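Long-range contacts in ATP-dependent DNA ligase (Mycobacterium tuberculosis, PDB 6NHX), which joins DNA ends at the expense of ATP and, together with Ku, repairs double-strand breaks by non-homologous end joining: residues Phe3-Met11 with Leu38-Arg49; Ala108-Arg117 with Tyr124-Leu134. The protein carries 1 engineered substitution. One frame throughout, in Å; residues are numbered along the deposited sequence.

Interaction 1: residues Phe3-Met11 with Leu38-Arg49; sequences FEFDNLAPM and LVEADHGAVRLR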
loop_
_atom_site.group_PDB
_atom_site.type_symbol
_atom_site.label_atom_id
_atom_site.label_comp_id
_atom_site.label_asym_id
_atom_site.label_seq_id
_atom_site.Cartn_x
_atom_site.Cartn_y
_atom_site.Cartn_z
ATOM N N PHE A 3 24.952 1.436 13.616
ATOM C CA PHE A 3 23.689 0.880 13.148
ATOM C C PHE A 3 22.845 0.386 14.320
ATOM O O PHE A 3 23.342 -0.324 15.185
ATOM C CB PHE A 3 23.945 -0.268 12.172
ATOM C CG PHE A 3 22.689 -0.891 11.638
ATOM C CD1 PHE A 3 22.116 -0.432 10.471
ATOM C CD2 PHE A 3 22.081 -1.931 12.313
ATOM C CE1 PHE A 3 20.963 -1.000 9.989
ATOM C CE2 PHE A 3 20.918 -2.494 11.839
ATOM C CZ PHE A 3 20.358 -2.028 10.671
ATOM N N GLU A 4 21.558 0.732 14.320
ATOM C CA GLU A 4 20.659 0.351 15.407
ATOM C C GLU A 4 19.259 0.175 14.846
ATOM O O GLU A 4 18.657 1.150 14.392
ATOM C CB GLU A 4 20.633 1.435 16.479
ATOM C CG GLU A 4 21.791 1.398 17.434
ATOM C CD GLU A 4 21.507 2.200 18.677
ATOM O OE1 GLU A 4 22.425 2.898 19.161
ATOM O OE2 GLU A 4 20.358 2.137 19.164
ATOM N N PHE A 5 18.740 -1.054 14.908
ATOM C CA PHE A 5 17.402 -1.337 14.396
ATOM C C PHE A 5 16.351 -0.456 15.065
ATOM O O PHE A 5 15.403 -0.000 14.411
ATOM C CB PHE A 5 17.090 -2.819 14.620
ATOM C CG PHE A 5 15.707 -3.226 14.174
ATOM C CD1 PHE A 5 15.387 -3.299 12.824
ATOM C CD2 PHE A 5 14.725 -3.531 15.109
ATOM C CE1 PHE A 5 14.120 -3.673 12.416
ATOM C CE2 PHE A 5 13.455 -3.902 14.706
ATOM C CZ PHE A 5 13.153 -3.978 13.366
ATOM N N ASP A 6 16.509 -0.186 16.360
ATOM C CA ASP A 6 15.489 0.518 17.123
ATOM C C ASP A 6 15.450 2.013 16.845
ATOM O O ASP A 6 14.615 2.710 17.431
ATOM C CB ASP A 6 15.671 0.258 18.619
ATOM C CG ASP A 6 15.243 -1.137 19.020
ATOM O OD1 ASP A 6 14.389 -1.725 18.323
ATOM O OD2 ASP A 6 15.763 -1.651 20.030
ATOM N N ASN A 7 16.327 2.524 15.984
ATOM C CA ASN A 7 16.248 3.901 15.509
ATOM C C ASN A 7 15.837 3.998 14.048
ATOM O O ASN A 7 15.778 5.107 13.506
ATOM C CB ASN A 7 17.593 4.610 15.698
ATOM C CG ASN A 7 17.853 4.993 17.139
ATOM O OD1 ASN A 7 17.054 4.694 18.027
ATOM N ND2 ASN A 7 18.977 5.660 17.380
ATOM N N LEU A 8 15.529 2.873 13.409
ATOM C CA LEU A 8 15.392 2.813 11.961
ATOM C C LEU A 8 13.983 3.173 11.517
ATOM O O LEU A 8 12.996 2.744 12.124
ATOM C CB LEU A 8 15.688 1.391 11.490
ATOM C CG LEU A 8 17.119 1.007 11.152
ATOM C CD1 LEU A 8 17.090 -0.328 10.427
ATOM C CD2 LEU A 8 17.770 2.080 10.297
ATOM N N ALA A 9 13.900 3.940 10.431
ATOM C CA ALA A 9 12.664 4.240 9.730
ATOM C C ALA A 9 12.869 3.984 8.244
ATOM O O ALA A 9 13.985 4.125 7.736
ATOM C CB ALA A 9 12.254 5.706 9.939
ATOM N N PRO A 10 11.815 3.597 7.531
ATOM C CA PRO A 10 11.983 3.216 6.124
ATOM C C PRO A 10 12.310 4.406 5.234
ATOM O O PRO A 10 11.882 5.539 5.474
ATOM C CB PRO A 10 10.619 2.625 5.747
ATOM C CG PRO A 10 9.906 2.386 7.043
ATOM C CD PRO A 10 10.438 3.398 8.004
ATOM N N MET A 11 13.098 4.117 4.204
ATOM C CA MET A 11 13.324 5.035 3.099
ATOM C C MET A 11 12.066 5.099 2.237
ATOM O O MET A 11 11.321 4.127 2.113
ATOM C CB MET A 11 14.488 4.491 2.273
ATOM C CG MET A 11 14.958 5.390 1.148
ATOM S SD MET A 11 16.467 4.721 0.420
ATOM C CE MET A 11 16.707 5.876 -0.941
ATOM N N LEU A 38 9.943 -2.952 8.700
ATOM C CA LEU A 38 11.340 -3.292 8.931
ATOM C C LEU A 38 11.357 -4.503 9.851
ATOM O O LEU A 38 10.631 -4.539 10.852
ATOM C CB LEU A 38 12.105 -2.121 9.558
ATOM C CG LEU A 38 12.187 -0.861 8.680
ATOM C CD1 LEU A 38 12.909 0.243 9.426
ATOM C CD2 LEU A 38 12.881 -1.141 7.350
ATOM N N VAL A 39 12.171 -5.494 9.506
ATOM C CA VAL A 39 12.155 -6.791 10.176
ATOM C C VAL A 39 13.555 -7.088 10.697
ATOM O O VAL A 39 14.514 -7.128 9.918
ATOM C CB VAL A 39 11.704 -7.905 9.223
ATOM C CG1 VAL A 39 11.808 -9.286 9.901
ATOM C CG2 VAL A 39 10.290 -7.627 8.700
ATOM N N GLU A 40 13.670 -7.307 11.999
ATOM C CA GLU A 40 14.916 -7.741 12.608
ATOM C C GLU A 40 14.775 -9.210 12.967
ATOM O O GLU A 40 13.891 -9.571 13.746
ATOM C CB GLU A 40 15.198 -6.931 13.870
ATOM C CG GLU A 40 16.470 -7.323 14.592
ATOM C CD GLU A 40 16.509 -6.712 15.961
ATOM O OE1 GLU A 40 17.289 -5.764 16.156
ATOM O OE2 GLU A 40 15.740 -7.165 16.837
ATOM N N ALA A 41 15.633 -10.050 12.399
ATOM C CA ALA A 41 15.686 -11.467 12.745
ATOM C C ALA A 41 16.993 -11.756 13.475
ATOM O O ALA A 41 18.070 -11.477 12.939
ATOM C CB ALA A 41 15.600 -12.304 11.468
ATOM N N ASP A 42 16.894 -12.310 14.685
ATOM C CA ASP A 42 18.062 -12.654 15.486
ATOM C C ASP A 42 17.703 -13.856 16.345
ATOM O O ASP A 42 16.646 -13.860 16.983
ATOM C CB ASP A 42 18.450 -11.485 16.395
ATOM C CG ASP A 42 19.854 -11.624 16.964
ATOM O OD1 ASP A 42 20.603 -12.512 16.507
ATOM O OD2 ASP A 42 20.203 -10.842 17.868
ATOM N N HIS A 43 18.576 -14.866 16.356
ATOM C CA HIS A 43 18.388 -16.060 17.188
ATOM C C HIS A 43 17.032 -16.713 16.934
ATOM O O HIS A 43 16.361 -17.191 17.853
ATOM C CB HIS A 43 18.609 -15.756 18.671
ATOM C CG HIS A 43 20.054 -15.680 19.058
ATOM N ND1 HIS A 43 20.826 -14.562 18.832
ATOM C CD2 HIS A 43 20.871 -16.589 19.643
ATOM C CE1 HIS A 43 22.055 -14.781 19.266
ATOM N NE2 HIS A 43 22.109 -16.004 19.763
ATOM N N GLY A 44 16.625 -16.730 15.665
ATOM C CA GLY A 44 15.347 -17.283 15.275
ATOM C C GLY A 44 14.142 -16.446 15.640
ATOM O O GLY A 44 13.022 -16.815 15.270
ATOM N N ALA A 45 14.329 -15.337 16.349
ATOM C CA ALA A 45 13.232 -14.484 16.774
ATOM C C ALA A 45 13.128 -13.272 15.861
ATOM O O ALA A 45 14.125 -12.777 15.329
ATOM C CB ALA A 45 13.424 -14.021 18.219
ATOM N N VAL A 46 11.903 -12.793 15.690
ATOM C CA VAL A 46 11.615 -11.687 14.788
ATOM C C VAL A 46 11.063 -10.520 15.593
ATOM O O VAL A 46 10.278 -10.715 16.525
ATOM C CB VAL A 46 10.627 -12.123 13.684
ATOM C CG1 VAL A 46 9.979 -10.931 13.042
ATOM C CG2 VAL A 46 11.338 -12.939 12.632
ATOM N N ARG A 47 11.485 -9.305 15.232
ATOM C CA ARG A 47 10.910 -8.070 15.748
ATOM C C ARG A 47 10.580 -7.158 14.575
ATOM O O ARG A 47 11.272 -7.165 13.551
ATOM C CB ARG A 47 11.867 -7.356 16.696
ATOM C CG ARG A 47 12.223 -8.212 17.898
ATOM C CD ARG A 47 13.291 -7.578 18.750
ATOM N NE ARG A 47 12.885 -6.285 19.290
ATOM C CZ ARG A 47 13.539 -5.153 19.068
ATOM N NH1 ARG A 47 14.619 -5.152 18.304
ATOM N NH2 ARG A 47 13.116 -4.021 19.611
ATOM N N LEU A 48 9.509 -6.373 14.728
ATOM C CA LEU A 48 8.927 -5.631 13.615
ATOM C C LEU A 48 8.767 -4.157 13.953
ATOM O O LEU A 48 8.371 -3.802 15.068
ATOM C CB LEU A 48 7.561 -6.207 13.248
ATOM C CG LEU A 48 7.507 -7.707 12.959
ATOM C CD1 LEU A 48 6.064 -8.148 12.778
ATOM C CD2 LEU A 48 8.322 -8.062 11.727
ATOM N N ARG A 49 9.050 -3.300 12.973
ATOM C CA ARG A 49 8.824 -1.868 13.095
ATOM C C ARG A 49 7.967 -1.407 11.930
ATOM O O ARG A 49 8.232 -1.766 10.779
ATOM C CB ARG A 49 10.150 -1.099 13.097
ATOM C CG ARG A 49 10.896 -1.198 14.405
ATOM C CD ARG A 49 12.296 -0.617 14.290
ATOM N NE ARG A 49 12.267 0.840 14.192
ATOM C CZ ARG A 49 12.132 1.657 15.233
ATOM N NH1 ARG A 49 12.025 1.160 16.459
ATOM N NH2 ARG A 49 12.112 2.969 15.051
HETATM O O HOH W 1 11.895 -1.708 17.434
#

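Interaction 2: residues Ala108-Arg117 with Tyr124-Leu134; sequences AFDLLYLDGR and YQDRRKLLETL. With ATP (adenosine-5'-triphosphate), chain B.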
loop_
_atom_site.group_PDB
_atom_site.type_symbol
_atom_site.label_atom_id
_atom_site.label_comp_id
_atom_site.label_asym_id
_atom_site.label_seq_id
_atom_site.Cartn_x
_atom_site.Cartn_y
_atom_site.Cartn_z
ATOM N N ALA A 108 10.298 -9.274 1.046
ATOM C CA ALA A 108 11.473 -8.465 1.333
ATOM C C ALA A 108 12.002 -7.829 0.055
ATOM O O ALA A 108 12.063 -8.477 -0.999
ATOM C CB ALA A 108 12.570 -9.345 1.933
ATOM N N PHE A 109 12.415 -6.567 0.168
ATOM C CA PHE A 109 13.043 -5.880 -0.956
ATOM C C PHE A 109 14.315 -5.120 -0.608
ATOM O O PHE A 109 14.932 -4.533 -1.510
ATOM C CB PHE A 109 12.060 -5.005 -1.761
ATOM C CG PHE A 109 11.200 -4.081 -0.931
ATOM C CD1 PHE A 109 11.764 -3.051 -0.172
ATOM C CD2 PHE A 109 9.798 -4.190 -0.974
ATOM C CE1 PHE A 109 10.958 -2.175 0.573
ATOM C CE2 PHE A 109 8.991 -3.320 -0.235
ATOM C CZ PHE A 109 9.567 -2.318 0.534
ATOM N N ASP A 110 14.748 -5.141 0.649
ATOM C CA ASP A 110 16.059 -4.592 0.963
ATOM C C ASP A 110 16.656 -5.361 2.132
ATOM O O ASP A 110 15.955 -6.029 2.901
ATOM C CB ASP A 110 16.052 -3.079 1.209
ATOM C CG ASP A 110 17.229 -2.386 0.546
ATOM O OD1 ASP A 110 18.332 -2.990 0.533
ATOM O OD2 ASP A 110 17.054 -1.255 0.030
ATOM N N LEU A 111 17.978 -5.254 2.242
ATOM C CA LEU A 111 18.755 -5.883 3.301
ATOM C C LEU A 111 19.627 -4.786 3.881
ATOM O O LEU A 111 20.441 -4.192 3.157
ATOM C CB LEU A 111 19.624 -6.999 2.720
ATOM C CG LEU A 111 20.522 -7.745 3.712
ATOM C CD1 LEU A 111 19.690 -8.523 4.733
ATOM C CD2 LEU A 111 21.448 -8.693 2.967
ATOM N N LEU A 112 19.414 -4.462 5.154
ATOM C CA LEU A 112 20.096 -3.332 5.773
ATOM C C LEU A 112 21.205 -3.738 6.726
ATOM O O LEU A 112 22.031 -2.891 7.089
ATOM C CB LEU A 112 19.096 -2.457 6.542
ATOM C CG LEU A 112 17.847 -2.038 5.762
ATOM C CD1 LEU A 112 17.017 -1.060 6.576
ATOM C CD2 LEU A 112 18.211 -1.457 4.390
ATOM N N TYR A 113 21.244 -4.997 7.140
ATOM C CA TYR A 113 22.262 -5.487 8.050
ATOM C C TYR A 113 22.305 -6.992 7.871
ATOM O O TYR A 113 21.255 -7.640 7.777
ATOM C CB TYR A 113 21.888 -5.131 9.490
ATOM C CG TYR A 113 22.852 -5.652 10.533
ATOM C CD1 TYR A 113 22.736 -6.944 11.038
ATOM C CD2 TYR A 113 23.866 -4.844 11.036
ATOM C CE1 TYR A 113 23.598 -7.411 11.979
ATOM C CE2 TYR A 113 24.739 -5.306 11.992
ATOM C CZ TYR A 113 24.602 -6.599 12.459
ATOM O OH TYR A 113 25.443 -7.104 13.414
ATOM N N LEU A 114 23.517 -7.531 7.809
ATOM C CA LEU A 114 23.700 -8.969 7.626
ATOM C C LEU A 114 24.917 -9.411 8.425
ATOM O O LEU A 114 26.051 -9.080 8.057
ATOM C CB LEU A 114 23.878 -9.283 6.142
ATOM C CG LEU A 114 24.266 -10.708 5.737
ATOM C CD1 LEU A 114 23.161 -11.645 6.111
ATOM C CD2 LEU A 114 24.542 -10.779 4.246
ATOM N N ASP A 115 24.667 -10.137 9.516
ATOM C CA ASP A 115 25.701 -10.913 10.215
ATOM C C ASP A 115 26.947 -10.080 10.510
ATOM O O ASP A 115 28.082 -10.483 10.237
ATOM C CB ASP A 115 26.055 -12.196 9.458
ATOM C CG ASP A 115 24.872 -13.131 9.331
ATOM O OD1 ASP A 115 24.681 -13.728 8.251
ATOM O OD2 ASP A 115 24.090 -13.233 10.294
ATOM N N GLY A 116 26.728 -8.892 11.076
ATOM C CA GLY A 116 27.810 -8.028 11.495
ATOM C C GLY A 116 28.162 -6.949 10.507
ATOM O O GLY A 116 29.048 -6.137 10.804
ATOM N N ARG A 117 27.519 -6.921 9.349
ATOM C CA ARG A 117 27.785 -5.910 8.337
ATOM C C ARG A 117 26.551 -5.038 8.169
ATOM O O ARG A 117 25.524 -5.490 7.647
ATOM C CB ARG A 117 28.172 -6.532 6.999
ATOM C CG ARG A 117 29.574 -7.098 7.000
ATOM C CD ARG A 117 29.563 -8.538 6.597
ATOM N NE ARG A 117 29.121 -8.685 5.216
ATOM C CZ ARG A 117 28.465 -9.742 4.754
ATOM N NH1 ARG A 117 28.176 -10.746 5.568
ATOM N NH2 ARG A 117 28.105 -9.792 3.479
ATOM N N TYR A 124 22.682 -0.045 -3.684
ATOM C CA TYR A 124 21.512 -0.896 -3.845
ATOM C C TYR A 124 21.842 -2.167 -4.612
ATOM O O TYR A 124 21.414 -3.258 -4.233
ATOM C CB TYR A 124 20.416 -0.105 -4.572
ATOM C CG TYR A 124 19.240 -0.955 -4.999
ATOM C CD1 TYR A 124 18.132 -1.122 -4.167
ATOM C CD2 TYR A 124 19.244 -1.614 -6.225
ATOM C CE1 TYR A 124 17.065 -1.915 -4.542
ATOM C CE2 TYR A 124 18.180 -2.423 -6.614
ATOM C CZ TYR A 124 17.087 -2.556 -5.770
ATOM O OH TYR A 124 16.038 -3.363 -6.163
ATOM N N GLN A 125 22.586 -2.038 -5.712
ATOM C CA GLN A 125 22.867 -3.199 -6.551
ATOM C C GLN A 125 23.544 -4.299 -5.742
ATOM O O GLN A 125 23.251 -5.489 -5.919
ATOM C CB GLN A 125 23.759 -2.763 -7.711
ATOM C CG GLN A 125 24.224 -3.888 -8.614
ATOM C CD GLN A 125 24.608 -3.384 -9.987
ATOM O OE1 GLN A 125 23.806 -2.747 -10.664
ATOM N NE2 GLN A 125 25.843 -3.653 -10.401
ATOM N N ASP A 126 24.420 -3.909 -4.818
ATOM C CA ASP A 126 25.148 -4.882 -4.006
ATOM C C ASP A 126 24.298 -5.404 -2.852
ATOM O O ASP A 126 24.380 -6.589 -2.514
ATOM C CB ASP A 126 26.440 -4.258 -3.484
ATOM C CG ASP A 126 27.346 -3.781 -4.598
ATOM O OD1 ASP A 126 27.482 -4.518 -5.591
ATOM O OD2 ASP A 126 27.928 -2.679 -4.476
ATOM N N ARG A 127 23.493 -4.540 -2.218
ATOM C CA ARG A 127 22.567 -5.029 -1.200
ATOM C C ARG A 127 21.623 -6.076 -1.788
ATOM O O ARG A 127 21.318 -7.087 -1.139
ATOM C CB ARG A 127 21.757 -3.889 -0.592
ATOM C CG ARG A 127 22.581 -2.736 -0.018
ATOM C CD ARG A 127 21.740 -1.868 0.924
ATOM N NE ARG A 127 20.518 -1.338 0.288
ATOM C CZ ARG A 127 20.426 -0.206 -0.403
ATOM N NH1 ARG A 127 21.493 0.554 -0.601
ATOM N NH2 ARG A 127 19.259 0.160 -0.909
ATOM N N ARG A 128 21.164 -5.854 -3.027
ATOM C CA ARG A 128 20.240 -6.777 -3.668
ATOM C C ARG A 128 20.879 -8.143 -3.868
ATOM O O ARG A 128 20.250 -9.173 -3.615
ATOM C CB ARG A 128 19.783 -6.202 -5.009
ATOM C CG ARG A 128 18.670 -5.195 -4.914
ATOM C CD ARG A 128 17.338 -5.756 -4.404
ATOM N NE ARG A 128 16.862 -6.919 -5.148
ATOM C CZ ARG A 128 15.590 -7.317 -5.180
ATOM N NH1 ARG A 128 14.662 -6.633 -4.525
ATOM N NH2 ARG A 128 15.252 -8.405 -5.857
ATOM N N LYS A 129 22.128 -8.172 -4.344
ATOM C CA LYS A 129 22.794 -9.453 -4.552
ATOM C C LYS A 129 22.940 -10.202 -3.236
ATOM O O LYS A 129 22.744 -11.423 -3.178
ATOM C CB LYS A 129 24.147 -9.255 -5.240
ATOM C CG LYS A 129 24.027 -8.728 -6.661
ATOM C CD LYS A 129 24.517 -9.724 -7.694
ATOM C CE LYS A 129 24.149 -9.273 -9.104
ATOM N NZ LYS A 129 22.718 -9.546 -9.428
ATOM N N LEU A 130 23.246 -9.481 -2.156
ATOM C CA LEU A 130 23.334 -10.140 -0.855
ATOM C C LEU A 130 21.976 -10.662 -0.402
ATOM O O LEU A 130 21.875 -11.762 0.155
ATOM C CB LEU A 130 23.872 -9.170 0.191
ATOM C CG LEU A 130 25.318 -8.734 0.051
ATOM C CD1 LEU A 130 25.610 -7.680 1.116
ATOM C CD2 LEU A 130 26.253 -9.915 0.204
ATOM N N LEU A 131 20.922 -9.876 -0.624
ATOM C CA LEU A 131 19.577 -10.316 -0.265
ATOM C C LEU A 131 19.167 -11.548 -1.063
ATOM O O LEU A 131 18.610 -12.506 -0.508
ATOM C CB LEU A 131 18.612 -9.163 -0.526
ATOM C CG LEU A 131 17.124 -9.410 -0.313
ATOM C CD1 LEU A 131 16.849 -9.771 1.148
ATOM C CD2 LEU A 131 16.324 -8.189 -0.767
ATOM N N GLU A 132 19.450 -11.544 -2.367
ATOM C CA GLU A 132 19.079 -12.673 -3.209
ATOM C C GLU A 132 19.787 -13.935 -2.749
ATOM O O GLU A 132 19.175 -15.010 -2.675
ATOM C CB GLU A 132 19.447 -12.394 -4.666
ATOM C CG GLU A 132 18.743 -11.241 -5.326
ATOM C CD GLU A 132 19.325 -10.955 -6.697
ATOM O OE1 GLU A 132 18.645 -10.287 -7.502
ATOM O OE2 GLU A 132 20.463 -11.402 -6.973
ATOM N N THR A 133 21.081 -13.824 -2.423
ATOM C CA THR A 133 21.833 -14.972 -1.918
ATOM C C THR A 133 21.218 -15.504 -0.632
ATOM O O THR A 133 21.047 -16.718 -0.465
ATOM C CB THR A 133 23.302 -14.588 -1.685
ATOM O OG1 THR A 133 23.903 -14.199 -2.923
ATOM C CG2 THR A 133 24.095 -15.757 -1.087
ATOM N N LEU A 134 20.895 -14.606 0.296
ATOM C CA LEU A 134 20.270 -15.007 1.551
ATOM C C LEU A 134 18.953 -15.726 1.301
ATOM O O LEU A 134 18.671 -16.770 1.905
ATOM C CB LEU A 134 20.043 -13.768 2.420
ATOM C CG LEU A 134 19.378 -14.020 3.775
ATOM C CD1 LEU A 134 20.252 -14.921 4.643
ATOM C CD2 LEU A 134 19.068 -12.714 4.502
HETATM P PG ATP B . 3.976 6.937 0.883
HETATM O O1G ATP B . 5.003 6.965 -0.231
HETATM O O2G ATP B . 4.013 8.125 1.826
HETATM O O3G ATP B . 3.952 5.606 1.614
HETATM P PB ATP B . 1.401 6.008 -0.158
HETATM O O1B ATP B . 0.227 6.701 -0.800
HETATM O O2B ATP B . 1.210 5.083 1.024
HETATM O O3B ATP B . 2.529 7.114 0.168
HETATM P PA ATP B . 1.948 4.996 -2.819
HETATM O O1A ATP B . 1.975 6.349 -3.461
HETATM O O2A ATP B . 0.811 4.015 -2.944
HETATM O O3A ATP B . 2.227 5.203 -1.261
HETATM O "O5'" ATP B . 3.371 4.270 -3.082
HETATM C "C5'" ATP B . 3.533 2.878 -2.821
HETATM C "C4'" ATP B . 3.834 2.622 -1.340
HETATM O "O4'" ATP B . 4.197 1.247 -1.218
HETATM C "C3'" ATP B . 5.001 3.426 -0.806
HETATM O "O3'" ATP B . 4.866 3.538 0.608
HETATM C "C2'" ATP B . 6.148 2.501 -1.103
HETATM O "O2'" ATP B . 7.295 2.765 -0.283
HETATM C "C1'" ATP B . 5.556 1.127 -0.808
HETATM N N9 ATP B . 6.129 0.074 -1.673
HETATM C C8 ATP B . 5.434 -0.883 -2.338
HETATM N N7 ATP B . 6.275 -1.714 -3.012
HETATM C C5 ATP B . 7.523 -1.282 -2.750
HETATM C C6 ATP B . 8.860 -1.689 -3.158
HETATM N N6 ATP B . 9.028 -2.716 -4.000
HETATM N N1 ATP B . 9.900 -0.988 -2.683
HETATM C C2 ATP B . 9.755 0.053 -1.854
HETATM N N3 ATP B . 8.555 0.495 -1.448
HETATM C C4 ATP B . 7.430 -0.118 -1.879
HETATM O O HOH W 2 12.172 -7.863 -3.736
#

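Interaction 1: residues Phe3-Met11 with Leu38-Arg49
Phe5, in the short 3-10 turn of residues 5-7, inserts its ring edge-first between Glu40 and Arg49 of the hairpin made by strands 35-42 and 45-50. A chi1 of 178° carries the ring away from its own backbone N and in toward the strands. Glu40 CB sits almost exactly over the centre of one face, 3.4 Å from the ring centroid, a CH-pi contact; Arg49 CD makes another on the opposite face, offset toward the rim. The far edge of the ring, at CZ, meets Leu38 O near the ring plane, 3.6 Å away. Asp6 follows with a salt bridge: its OD1 accepts from Arg47 NH2 at 2.9 Å, on the syn side and slightly out of the carboxylate plane, the two flat groups standing nearly perpendicular (89°). A water bridges the same OD1 to Arg49 NH1. Arg47 NH1 turns to Glu40 OE2 (2.7 Å), so one guanidinium joins acids from both segments. Beyond the turn, Leu8 presents its carbonyl to the edge of the Arg49 guanidinium, which grips that oxygen side-on: NE lies 2.9 Å from Leu8 O, in the carbonyl plane on a lone pair, while NH2 reaches it from above that plane. The bend of Arg49 at chi3 (72°) lets one side chain cover the Phe5 ring with its methylenes and still turn its nitrogens to Leu8. Leu8 CB rests on Leu38 CD1 at 3.6 Å, and Pro10 CD touches the same methyl more loosely. The leader into strand 12-15 is thus fastened by an aromatic ring held between two strand side chains and by charged groups beside it. Placing Arg47 between two carboxylates probably offsets their mutual repulsion, and the paired donors of Arg49 should restrain the backbone where it leaves the turn.

Interaction 2: residues Ala108-Arg117 with Tyr124-Leu134
Leu111 overlaps the helix through its CD2 methyl, which lies 3.7 Å from Leu130 CB, while its CB faces Leu131 CB and its CD1 approaches Leu134 CD2. Leu131 CD2 packs on the strand backbone at Phe109 C and Asp110 N, and Leu114 CD2 extends the apolar patch to Leu130. Beside it lies a buried salt bridge: Arg127 grips Asp110 side-on, NE to OD1 at 2.8 Å (nearly straight, 173°) and NH2 to OD2 also at 2.8 Å, the latter on the syn lone pair. The carboxylate and guanidinium are almost coplanar, 26° apart. Asp110 OD1 additionally takes the Leu111 N-H on its anti lone pair, so three bonds hold the carboxylate; Arg127 NH1 goes to Thr122 O and Ser172 O. Leu111 O, against Arg127 CD, is buried without a polar partner. A water links Ala108 O to Arg128 NH1, and NH2 of the same arginine is hydrogen-bonded to Pro143 O. Next to Asp110, Phe109 turns from the helix to lay its ring face over the ATP adenine, CE2 3.3 Å from C6. The 124-134 part of the helix runs at 102° to strand residues 108-114, while strand 74-82 pairs with that strand in the sheet, the pairing interrupted by classic beta bulges at Phe109-Asp110, opposite Asp78, and Leu112-Tyr113, opposite Val76.

How the interactions relate
Interactions 1 and 2, with centres about 14 Å apart, both engage the antiparallel sheet in which strand 74-82 lies between strands 35-42 and 105-114. They meet directly: Leu112 CD1 touches Leu8 CD1 at 3.9 Å and Leu38 CD2 at 4.2 Å, while Phe3 CD2 packs on Tyr113 CD2 at 3.6 Å. The N-terminal leader thus touches both strands that flank strand 74-82. ATP is approached unequally. Interaction 2 contributes Phe109 to its pocket, whereas in interaction 1 the nearest atoms of the Pro10 side chain and the nucleotide are about 7 Å apart. Glu29, hydrogen-bonded to ATP, also bonds to Tyr124, connecting helix 124-136 with the pocket.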